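Local coordinates for protein malyl-CoA lyase/beta-methylmalyl-CoA lyase (Methylobacterium extorquens, PDB 5UGR) that belongs to the HpcH/HpaI aldolase/citrate lyase family of TIM-barrel lyases and carries a bound magnesium ion, at residues A[235-246]-A[260-268]; A[274-285]-A[308-319]. One frame throughout, in Å; residues are numbered along the deposited sequence.

Contact 1 (A[235-246]-A[260-268]); sequences PDGYTSAARRCA and QIDLANEVF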
loop_
_atom_site.group_PDB
_atom_site.type_symbol
_atom_site.label_atom_id
_atom_site.label_comp_id
_atom_site.label_asym_id
_atom_site.label_seq_id
_atom_site.Cartn_x
_atom_site.Cartn_y
_atom_site.Cartn_z
ATOM N N PRO A 235 32.779 -19.380 -25.859
ATOM C CA PRO A 235 31.974 -20.373 -25.146
ATOM C C PRO A 235 32.363 -20.612 -23.692
ATOM O O PRO A 235 31.475 -20.910 -22.857
ATOM C CB PRO A 235 32.128 -21.651 -25.996
ATOM C CG PRO A 235 33.412 -21.472 -26.746
ATOM C CD PRO A 235 33.431 -19.979 -27.052
ATOM N N ASP A 236 33.658 -20.466 -23.361
ATOM C CA ASP A 236 34.032 -20.582 -21.989
ATOM C C ASP A 236 33.395 -19.495 -21.109
ATOM O O ASP A 236 32.929 -19.765 -19.991
ATOM C CB ASP A 236 35.534 -20.455 -21.825
ATOM C CG ASP A 236 36.332 -21.628 -22.400
ATOM O OD1 ASP A 236 35.805 -22.688 -22.715
ATOM O OD2 ASP A 236 37.546 -21.454 -22.566
ATOM N N GLY A 237 33.364 -18.280 -21.618
ATOM C CA GLY A 237 32.700 -17.215 -20.918
ATOM C C GLY A 237 31.185 -17.421 -20.819
ATOM O O GLY A 237 30.565 -17.127 -19.777
ATOM N N TYR A 238 30.563 -17.922 -21.886
ATOM C CA TYR A 238 29.134 -18.235 -21.850
ATOM C C TYR A 238 28.881 -19.246 -20.756
ATOM O O TYR A 238 27.935 -19.073 -19.939
ATOM C CB TYR A 238 28.636 -18.770 -23.192
ATOM C CG TYR A 238 27.173 -19.039 -23.224
ATOM C CD1 TYR A 238 26.627 -20.228 -22.726
ATOM C CD2 TYR A 238 26.281 -18.089 -23.706
ATOM C CE1 TYR A 238 25.248 -20.442 -22.714
ATOM C CE2 TYR A 238 24.901 -18.313 -23.685
ATOM C CZ TYR A 238 24.391 -19.481 -23.210
ATOM O OH TYR A 238 23.023 -19.683 -23.164
ATOM N N THR A 239 29.657 -20.333 -20.770
ATOM C CA THR A 239 29.458 -21.432 -19.837
ATOM C C THR A 239 29.673 -20.954 -18.396
ATOM O O THR A 239 28.918 -21.319 -17.486
ATOM C CB THR A 239 30.371 -22.610 -20.177
ATOM O OG1 THR A 239 29.958 -23.130 -21.451
ATOM C CG2 THR A 239 30.254 -23.708 -19.166
ATOM N N SER A 240 30.690 -20.110 -18.169
ATOM C CA SER A 240 30.891 -19.549 -16.843
ATOM C C SER A 240 29.669 -18.737 -16.385
ATOM O O SER A 240 29.176 -18.898 -15.266
ATOM C CB SER A 240 32.156 -18.672 -16.800
ATOM O OG SER A 240 32.211 -17.900 -15.620
ATOM N N ALA A 241 29.174 -17.860 -17.242
ATOM C CA ALA A 241 28.013 -17.051 -16.908
ATOM C C ALA A 241 26.781 -17.927 -16.611
ATOM O O ALA A 241 26.025 -17.676 -15.661
ATOM C CB ALA A 241 27.676 -16.092 -18.047
ATOM N N ALA A 242 26.589 -18.952 -17.453
ATOM C CA ALA A 242 25.473 -19.881 -17.270
ATOM C C ALA A 242 25.592 -20.652 -15.965
ATOM O O ALA A 242 24.573 -20.760 -15.243
ATOM C CB ALA A 242 25.383 -20.826 -18.447
ATOM N N ARG A 243 26.772 -21.226 -15.680
ATOM C CA ARG A 243 26.922 -21.969 -14.466
ATOM C C ARG A 243 26.785 -21.098 -13.234
ATOM O O ARG A 243 26.306 -21.566 -12.194
ATOM C CB ARG A 243 28.250 -22.727 -14.465
ATOM C CG ARG A 243 28.251 -23.922 -15.413
ATOM C CD ARG A 243 29.651 -24.558 -15.540
ATOM N NE ARG A 243 29.555 -25.801 -16.288
ATOM C CZ ARG A 243 30.575 -26.441 -16.866
ATOM N NH1 ARG A 243 30.298 -27.556 -17.527
ATOM N NH2 ARG A 243 31.835 -25.990 -16.783
ATOM N N ARG A 244 27.201 -19.837 -13.331
ATOM C CA ARG A 244 27.100 -18.920 -12.199
ATOM C C ARG A 244 25.615 -18.649 -11.858
ATOM O O ARG A 244 25.181 -18.812 -10.700
ATOM C CB ARG A 244 27.858 -17.611 -12.462
ATOM C CG ARG A 244 27.679 -16.605 -11.372
ATOM C CD ARG A 244 28.551 -15.352 -11.458
ATOM N NE ARG A 244 28.263 -14.517 -12.608
ATOM C CZ ARG A 244 28.943 -14.501 -13.753
ATOM N NH1 ARG A 244 30.020 -15.258 -13.962
ATOM N NH2 ARG A 244 28.567 -13.668 -14.699
ATOM N N CYS A 245 24.783 -18.323 -12.855
ATOM C CA CYS A 245 23.384 -18.105 -12.519
ATOM C C CYS A 245 22.677 -19.406 -12.194
ATOM O O CYS A 245 21.766 -19.410 -11.368
ATOM C CB CYS A 245 22.686 -17.302 -13.570
ATOM S SG CYS A 245 22.336 -18.077 -15.115
ATOM N N ALA A 246 23.068 -20.507 -12.818
ATOM C CA ALA A 246 22.468 -21.810 -12.440
ATOM C C ALA A 246 22.724 -22.110 -10.976
ATOM O O ALA A 246 21.847 -22.691 -10.292
ATOM C CB ALA A 246 23.024 -22.910 -13.318
ATOM N N GLN A 260 25.130 -21.448 -28.781
ATOM C CA GLN A 260 24.794 -21.312 -27.377
ATOM C C GLN A 260 23.705 -22.272 -26.891
ATOM O O GLN A 260 23.582 -22.518 -25.695
ATOM C CB GLN A 260 24.436 -19.884 -27.052
ATOM C CG GLN A 260 25.587 -18.934 -27.206
ATOM C CD GLN A 260 25.210 -17.493 -27.065
ATOM O OE1 GLN A 260 24.032 -17.107 -27.189
ATOM N NE2 GLN A 260 26.209 -16.653 -26.859
ATOM N N ILE A 261 22.968 -22.861 -27.820
ATOM C CA ILE A 261 21.886 -23.775 -27.468
ATOM C C ILE A 261 22.366 -24.989 -26.705
ATOM O O ILE A 261 21.818 -25.292 -25.635
ATOM C CB ILE A 261 21.096 -24.212 -28.715
ATOM C CG1 ILE A 261 20.408 -23.007 -29.390
ATOM C CG2 ILE A 261 20.043 -25.247 -28.371
ATOM C CD1 ILE A 261 19.858 -23.303 -30.775
ATOM N N ASP A 262 23.401 -25.674 -27.215
ATOM C CA ASP A 262 23.890 -26.886 -26.552
ATOM C C ASP A 262 24.519 -26.514 -25.203
ATOM O O ASP A 262 24.436 -27.283 -24.231
ATOM C CB ASP A 262 24.916 -27.611 -27.428
ATOM C CG ASP A 262 24.277 -28.378 -28.584
ATOM O OD1 ASP A 262 23.042 -28.519 -28.660
ATOM O OD2 ASP A 262 25.044 -28.804 -29.460
ATOM N N LEU A 263 25.145 -25.340 -25.144
ATOM C CA LEU A 263 25.825 -24.912 -23.909
ATOM C C LEU A 263 24.782 -24.703 -22.794
ATOM O O LEU A 263 24.959 -25.202 -21.684
ATOM C CB LEU A 263 26.693 -23.668 -24.088
ATOM C CG LEU A 263 27.788 -23.705 -25.131
ATOM C CD1 LEU A 263 28.453 -22.370 -25.249
ATOM C CD2 LEU A 263 28.784 -24.771 -24.772
ATOM N N ALA A 264 23.666 -24.033 -23.122
ATOM C CA ALA A 264 22.578 -23.806 -22.145
ATOM C C ALA A 264 21.922 -25.115 -21.789
ATOM O O ALA A 264 21.661 -25.394 -20.591
ATOM C CB ALA A 264 21.557 -22.818 -22.678
ATOM N N ASN A 265 21.640 -25.944 -22.809
ATOM C CA ASN A 265 21.019 -27.209 -22.474
ATOM C C ASN A 265 21.821 -28.049 -21.515
ATOM O O ASN A 265 21.256 -28.720 -20.621
ATOM C CB ASN A 265 20.692 -27.987 -23.727
ATOM C CG ASN A 265 19.460 -27.415 -24.477
ATOM O OD1 ASN A 265 18.675 -26.646 -23.942
ATOM N ND2 ASN A 265 19.313 -27.792 -25.737
ATOM N N GLU A 266 23.137 -28.066 -21.705
ATOM C CA GLU A 266 23.982 -28.888 -20.833
ATOM C C GLU A 266 24.009 -28.329 -19.399
ATOM O O GLU A 266 23.877 -29.074 -18.431
ATOM C CB GLU A 266 25.419 -28.929 -21.367
ATOM C CG GLU A 266 26.359 -29.724 -20.446
ATOM C CD GLU A 266 27.576 -30.320 -21.172
ATOM O OE1 GLU A 266 28.318 -29.553 -21.838
ATOM O OE2 GLU A 266 27.785 -31.565 -21.065
ATOM N N VAL A 267 24.181 -26.999 -19.264
ATOM C CA VAL A 267 24.349 -26.421 -17.938
ATOM C C VAL A 267 23.073 -26.557 -17.113
ATOM O O VAL A 267 23.161 -26.896 -15.917
ATOM C CB VAL A 267 24.744 -24.937 -18.050
ATOM C CG1 VAL A 267 24.571 -24.213 -16.726
ATOM C CG2 VAL A 267 26.175 -24.832 -18.528
ATOM N N PHE A 268 21.898 -26.328 -17.731
ATOM C CA PHE A 268 20.649 -26.240 -16.989
ATOM C C PHE A 268 19.860 -27.557 -16.910
ATOM O O PHE A 268 18.741 -27.585 -16.383
ATOM C CB PHE A 268 19.772 -25.109 -17.549
ATOM C CG PHE A 268 20.372 -23.738 -17.361
ATOM C CD1 PHE A 268 20.287 -23.102 -16.137
ATOM C CD2 PHE A 268 21.064 -23.123 -18.358
ATOM C CE1 PHE A 268 20.843 -21.849 -15.960
ATOM C CE2 PHE A 268 21.622 -21.876 -18.188
ATOM C CZ PHE A 268 21.551 -21.241 -16.970
HETATM O O HOH W 1 27.950 -25.399 -21.267
#
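The Y238 ring carries Q260 over one face. CG of Q260 lies 4.0 Å from the ring centroid, 29° off the normal, a CH-pi contact. The amide beyond it is tilted 31° from the ring plane. Its two ends are fixed by hydrogen bonds, OE1 from I256 N and NE2 to F229 O. L263 approaches the ring obliquely, with CB 3.7 Å from Y238 CD1. CG of Y238 is anti to the backbone N (chi1 -177°), which carries the ring across toward helix 259-268. At its far end Y238 OH hydrogen-bonds to W254 O and also touches A264 CB.

The F268 ring has V267 CG1 of its own helix over the centre of one face. The C245 sulfur sits at the ring edge, in plane, with SG 3.8 Å from F268 CZ. A246 CB comes obliquely to within 3.6 Å of F268 CE1. V267 itself is a knob in the hole formed by T239, A242, R243 and A246. CG1 of V267 lies 3.9 Å from A242 CB. On the same interface, one water bridges T239 OG1 and L263 O, donating to the carbonyl.

The helix segments run in the same general direction, with axes 9.6 Å apart at closest. Helix 235-248 follows barrel strand 223-226 and helix 259-268 follows strand 252-255, so these are successive outer helices of a TIM barrel.

Contact 2 (A[274-285]-A[308-319]); sequences EVTKARRILEAM and IRMAEALIQKAD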
loop_
_atom_site.group_PDB
_atom_site.type_symbol
_atom_site.label_atom_id
_atom_site.label_comp_id
_atom_site.label_asym_id
_atom_site.label_seq_id
_atom_site.Cartn_x
_atom_site.Cartn_y
_atom_site.Cartn_z
ATOM N N GLU A 274 19.350 -34.364 -7.890
ATOM C CA GLU A 274 18.186 -33.552 -7.550
ATOM C C GLU A 274 16.896 -34.149 -8.100
ATOM O O GLU A 274 15.850 -34.041 -7.437
ATOM C CB GLU A 274 18.386 -32.058 -7.884
ATOM C CG GLU A 274 18.166 -31.636 -9.273
ATOM C CD GLU A 274 18.707 -30.168 -9.484
ATOM O OE1 GLU A 274 19.769 -29.997 -10.162
ATOM O OE2 GLU A 274 18.093 -29.188 -8.957
ATOM N N VAL A 275 16.977 -34.819 -9.252
ATOM C CA VAL A 275 15.811 -35.501 -9.814
ATOM C C VAL A 275 15.457 -36.688 -8.916
ATOM O O VAL A 275 14.288 -36.889 -8.602
ATOM C CB VAL A 275 16.035 -35.911 -11.268
ATOM C CG1 VAL A 275 14.934 -36.804 -11.824
ATOM C CG2 VAL A 275 16.172 -34.630 -12.176
ATOM N N THR A 276 16.462 -37.489 -8.535
ATOM C CA THR A 276 16.213 -38.598 -7.615
ATOM C C THR A 276 15.554 -38.178 -6.304
ATOM O O THR A 276 14.522 -38.788 -5.916
ATOM C CB THR A 276 17.495 -39.392 -7.387
ATOM O OG1 THR A 276 17.825 -39.998 -8.646
ATOM C CG2 THR A 276 17.314 -40.448 -6.268
ATOM N N LYS A 277 16.039 -37.085 -5.708
ATOM C CA LYS A 277 15.399 -36.571 -4.487
ATOM C C LYS A 277 13.950 -36.201 -4.703
ATOM O O LYS A 277 13.079 -36.502 -3.845
ATOM C CB LYS A 277 16.149 -35.383 -3.905
ATOM C CG LYS A 277 15.484 -34.766 -2.679
ATOM C CD LYS A 277 16.313 -33.714 -1.958
ATOM C CE LYS A 277 15.870 -33.703 -0.486
ATOM N NZ LYS A 277 16.460 -32.605 0.318
ATOM N N ALA A 278 13.679 -35.505 -5.803
ATOM C CA ALA A 278 12.302 -35.177 -6.160
ATOM C C ALA A 278 11.428 -36.445 -6.335
ATOM O O ALA A 278 10.282 -36.488 -5.839
ATOM C CB ALA A 278 12.210 -34.242 -7.380
ATOM N N ARG A 279 11.960 -37.463 -7.010
ATOM C CA ARG A 279 11.207 -38.719 -7.195
ATOM C C ARG A 279 10.919 -39.400 -5.872
ATOM O O ARG A 279 9.819 -39.926 -5.657
ATOM C CB ARG A 279 11.911 -39.695 -8.146
ATOM C CG ARG A 279 11.993 -39.153 -9.578
ATOM C CD ARG A 279 11.961 -40.204 -10.655
ATOM N NE ARG A 279 12.291 -39.669 -11.965
ATOM C CZ ARG A 279 11.427 -39.205 -12.886
ATOM N NH1 ARG A 279 10.090 -39.159 -12.690
ATOM N NH2 ARG A 279 11.936 -38.769 -14.044
ATOM N N ARG A 280 11.851 -39.295 -4.961
ATOM C CA ARG A 280 11.664 -39.907 -3.647
ATOM C C ARG A 280 10.673 -39.157 -2.796
ATOM O O ARG A 280 9.968 -39.755 -1.989
ATOM C CB ARG A 280 12.995 -39.994 -2.913
ATOM C CG ARG A 280 13.939 -40.986 -3.616
ATOM C CD ARG A 280 15.225 -41.175 -2.858
ATOM N NE ARG A 280 15.008 -41.883 -1.601
ATOM C CZ ARG A 280 15.410 -41.451 -0.390
ATOM N NH1 ARG A 280 16.113 -40.361 -0.248
ATOM N NH2 ARG A 280 15.104 -42.132 0.711
ATOM N N ILE A 281 10.610 -37.841 -2.986
ATOM C CA ILE A 281 9.569 -37.051 -2.368
ATOM C C ILE A 281 8.181 -37.520 -2.852
ATOM O O ILE A 281 7.271 -37.676 -2.042
ATOM C CB ILE A 281 9.803 -35.543 -2.570
ATOM C CG1 ILE A 281 10.953 -35.062 -1.675
ATOM C CG2 ILE A 281 8.552 -34.755 -2.255
ATOM C CD1 ILE A 281 11.487 -33.654 -2.011
ATOM N N LEU A 282 8.030 -37.707 -4.160
ATOM C CA LEU A 282 6.740 -38.137 -4.723
ATOM C C LEU A 282 6.389 -39.544 -4.191
ATOM O O LEU A 282 5.227 -39.792 -3.883
ATOM C CB LEU A 282 6.744 -38.085 -6.270
ATOM C CG LEU A 282 7.012 -36.727 -6.943
ATOM C CD1 LEU A 282 6.536 -36.768 -8.385
ATOM C CD2 LEU A 282 6.454 -35.547 -6.183
ATOM N N GLU A 283 7.384 -40.424 -4.078
ATOM C CA GLU A 283 7.055 -41.751 -3.531
ATOM C C GLU A 283 6.748 -41.626 -2.027
ATOM O O GLU A 283 5.833 -42.287 -1.561
ATOM C CB GLU A 283 8.107 -42.799 -3.883
ATOM C CG GLU A 283 8.091 -43.262 -5.347
ATOM C CD GLU A 283 6.918 -44.129 -5.682
ATOM O OE1 GLU A 283 6.866 -45.251 -5.180
ATOM O OE2 GLU A 283 6.046 -43.693 -6.443
ATOM N N ALA A 284 7.390 -40.713 -1.306
ATOM C CA ALA A 284 7.043 -40.487 0.103
ATOM C C ALA A 284 5.628 -39.956 0.275
ATOM O O ALA A 284 4.929 -40.267 1.263
ATOM C CB ALA A 284 8.037 -39.515 0.739
ATOM N N MET A 285 5.178 -39.147 -0.686
ATOM C CA MET A 285 3.778 -38.687 -0.691
ATOM C C MET A 285 2.836 -39.865 -0.846
ATOM O O MET A 285 1.809 -39.947 -0.162
ATOM C CB MET A 285 3.509 -37.731 -1.848
ATOM C CG MET A 285 4.249 -36.435 -1.729
ATOM S SD MET A 285 4.378 -35.597 -3.304
ATOM C CE MET A 285 2.666 -35.429 -3.795
ATOM N N ILE A 308 6.917 -30.137 -1.650
ATOM C CA ILE A 308 6.217 -31.083 -2.561
ATOM C C ILE A 308 5.992 -30.399 -3.903
ATOM O O ILE A 308 6.234 -31.010 -4.941
ATOM C CB ILE A 308 4.885 -31.564 -1.943
ATOM C CG1 ILE A 308 5.216 -32.510 -0.767
ATOM C CG2 ILE A 308 3.952 -32.169 -2.977
ATOM C CD1 ILE A 308 4.058 -32.773 0.193
ATOM N N ARG A 309 5.465 -29.155 -3.885
ATOM C CA ARG A 309 5.204 -28.458 -5.132
ATOM C C ARG A 309 6.438 -28.221 -5.969
ATOM O O ARG A 309 6.382 -28.361 -7.209
ATOM C CB ARG A 309 4.369 -27.192 -4.913
ATOM C CG ARG A 309 2.988 -27.470 -4.374
ATOM C CD ARG A 309 2.163 -26.248 -4.005
ATOM N NE ARG A 309 0.748 -26.603 -3.813
ATOM C CZ ARG A 309 -0.252 -25.749 -3.886
ATOM N NH1 ARG A 309 -0.027 -24.427 -4.078
ATOM N NH2 ARG A 309 -1.472 -26.216 -3.704
ATOM N N MET A 310 7.569 -27.922 -5.320
ATOM C CA MET A 310 8.842 -27.837 -6.035
ATOM C C MET A 310 9.257 -29.145 -6.649
ATOM O O MET A 310 9.786 -29.175 -7.758
ATOM C CB MET A 310 9.958 -27.302 -5.145
ATOM C CG MET A 310 9.730 -25.893 -4.714
ATOM S SD MET A 310 11.185 -25.092 -3.957
ATOM C CE MET A 310 12.183 -24.731 -5.433
ATOM N N ALA A 311 9.036 -30.238 -5.933
ATOM C CA ALA A 311 9.399 -31.558 -6.428
ATOM C C ALA A 311 8.557 -31.942 -7.643
ATOM O O ALA A 311 9.094 -32.429 -8.643
ATOM C CB ALA A 311 9.247 -32.588 -5.329
ATOM N N GLU A 312 7.264 -31.652 -7.569
ATOM C CA GLU A 312 6.384 -31.941 -8.695
ATOM C C GLU A 312 6.831 -31.171 -9.952
ATOM O O GLU A 312 6.857 -31.728 -11.048
ATOM C CB GLU A 312 4.932 -31.608 -8.347
ATOM C CG GLU A 312 4.306 -32.534 -7.338
ATOM C CD GLU A 312 2.930 -32.125 -6.852
ATOM O OE1 GLU A 312 2.651 -30.900 -6.827
ATOM O OE2 GLU A 312 2.174 -33.042 -6.433
ATOM N N ALA A 313 7.215 -29.893 -9.766
ATOM C CA ALA A 313 7.658 -29.059 -10.904
ATOM C C ALA A 313 8.961 -29.611 -11.514
ATOM O O ALA A 313 9.088 -29.731 -12.783
ATOM C CB ALA A 313 7.815 -27.596 -10.473
ATOM N N LEU A 314 9.903 -29.996 -10.648
ATOM C CA LEU A 314 11.174 -30.515 -11.150
ATOM C C LEU A 314 10.978 -31.809 -11.937
ATOM O O LEU A 314 11.635 -32.018 -12.970
ATOM C CB LEU A 314 12.183 -30.735 -10.043
ATOM C CG LEU A 314 13.559 -31.235 -10.492
ATOM C CD1 LEU A 314 14.204 -30.247 -11.450
ATOM C CD2 LEU A 314 14.409 -31.458 -9.253
ATOM N N ILE A 315 10.096 -32.676 -11.460
ATOM C CA ILE A 315 9.816 -33.918 -12.164
ATOM C C ILE A 315 9.171 -33.695 -13.512
ATOM O O ILE A 315 9.486 -34.389 -14.486
ATOM C CB ILE A 315 9.031 -34.892 -11.311
ATOM C CG1 ILE A 315 9.895 -35.413 -10.148
ATOM C CG2 ILE A 315 8.535 -36.083 -12.136
ATOM C CD1 ILE A 315 11.324 -35.842 -10.479
ATOM N N GLN A 316 8.266 -32.729 -13.596
ATOM C CA GLN A 316 7.631 -32.468 -14.884
ATOM C C GLN A 316 8.689 -32.064 -15.914
ATOM O O GLN A 316 8.620 -32.438 -17.080
ATOM C CB GLN A 316 6.503 -31.406 -14.768
ATOM C CG GLN A 316 5.194 -31.904 -14.101
ATOM C CD GLN A 316 4.504 -33.088 -14.785
ATOM O OE1 GLN A 316 4.163 -34.073 -14.110
ATOM N NE2 GLN A 316 4.281 -33.008 -16.103
ATOM N N LYS A 317 9.637 -31.261 -15.473
ATOM C CA LYS A 317 10.804 -30.855 -16.269
ATOM C C LYS A 317 11.760 -32.010 -16.673
ATOM O O LYS A 317 12.172 -32.123 -17.856
ATOM C CB LYS A 317 11.547 -29.683 -15.564
ATOM C CG LYS A 317 10.972 -28.267 -15.785
ATOM C CD LYS A 317 9.830 -27.855 -14.844
ATOM C CE LYS A 317 10.032 -26.545 -14.088
ATOM N NZ LYS A 317 9.622 -25.288 -14.813
ATOM N N ALA A 318 12.074 -32.898 -15.726
ATOM C CA ALA A 318 12.876 -34.093 -15.998
ATOM C C ALA A 318 12.168 -35.025 -16.984
ATOM O O ALA A 318 12.775 -35.629 -17.880
ATOM C CB ALA A 318 13.177 -34.837 -14.696
ATOM N N ASP A 319 10.858 -35.135 -16.822
ATOM C CA ASP A 319 10.077 -36.020 -17.691
ATOM C C ASP A 319 10.120 -35.470 -19.101
ATOM O O ASP A 319 10.167 -36.221 -20.066
ATOM C CB ASP A 319 8.624 -36.095 -17.216
ATOM C CG ASP A 319 8.447 -36.926 -15.918
ATOM O OD1 ASP A 319 9.422 -37.606 -15.423
ATOM O OD2 ASP A 319 7.270 -36.940 -15.450
#
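R279 crosses I315 obliquely to reach D319. From CB, its CG packs against the outer methyl of I315, with R279 CG and I315 CD1 3.5 Å apart. The chain bends at chi2 (-149°) and brings the guanidinium to helix 305-322. There I315 CD1 lies over one face, offset toward the rim, and R279 NH1 is 3.5 Å from I315 CG2. At the tip both end nitrogens hold one carboxylate oxygen. R279 NH1 donates to D319 OD1 at 3.2 Å, meeting the syn lone pair of that oxygen. R279 NH2 donates to the same D319 OD1 at 3.1 Å, nearly in line with the C-O bond; the angle at its hydrogen is 152°. Carboxylate and guanidinium are nearly coplanar, and because NH1 and NH2 do the gripping, the salt bridge is end-on.

Beneath it, I315 is a knob among V275, A278, R279 and L282. I315 CD1 is 3.6 Å from A278 CB. At the backbones' closest pair, A278 and A311, small side chains meet, with their CB atoms 4.0 Å apart. They let the axes approach to 8.7 Å at a 123° angle. V275 CG1 packs on A318 CB at 3.9 Å.

Helices 272-291 and 305-322 are joined by the hairpin of strands 296-298 and 301-303. I281 rests on L298 and I303, and I308 on V296 and I303. E274 packs on R173, and M310 on A170, of a second subunit.

Contact 1 comes first along the chain, and both its segments precede those of contact 2. Their centres are 24 Å apart and their nearest atoms about 7 Å, so they do not touch. Helix 259-268 of contact 1 is followed directly by helix 272-291 of contact 2. Contact 1 lies on the eight-stranded barrel, beside its last strand, 252-255. Contact 2 lies farther from the chain centre and joins the two helices that come after helix 259-268, with a small hairpin between them. The chain thus passes from the barrel wall into a C-terminal helical unit. Both contacts also touch a second subunit of the six-chain assembly, so both regions contribute to subunit packing.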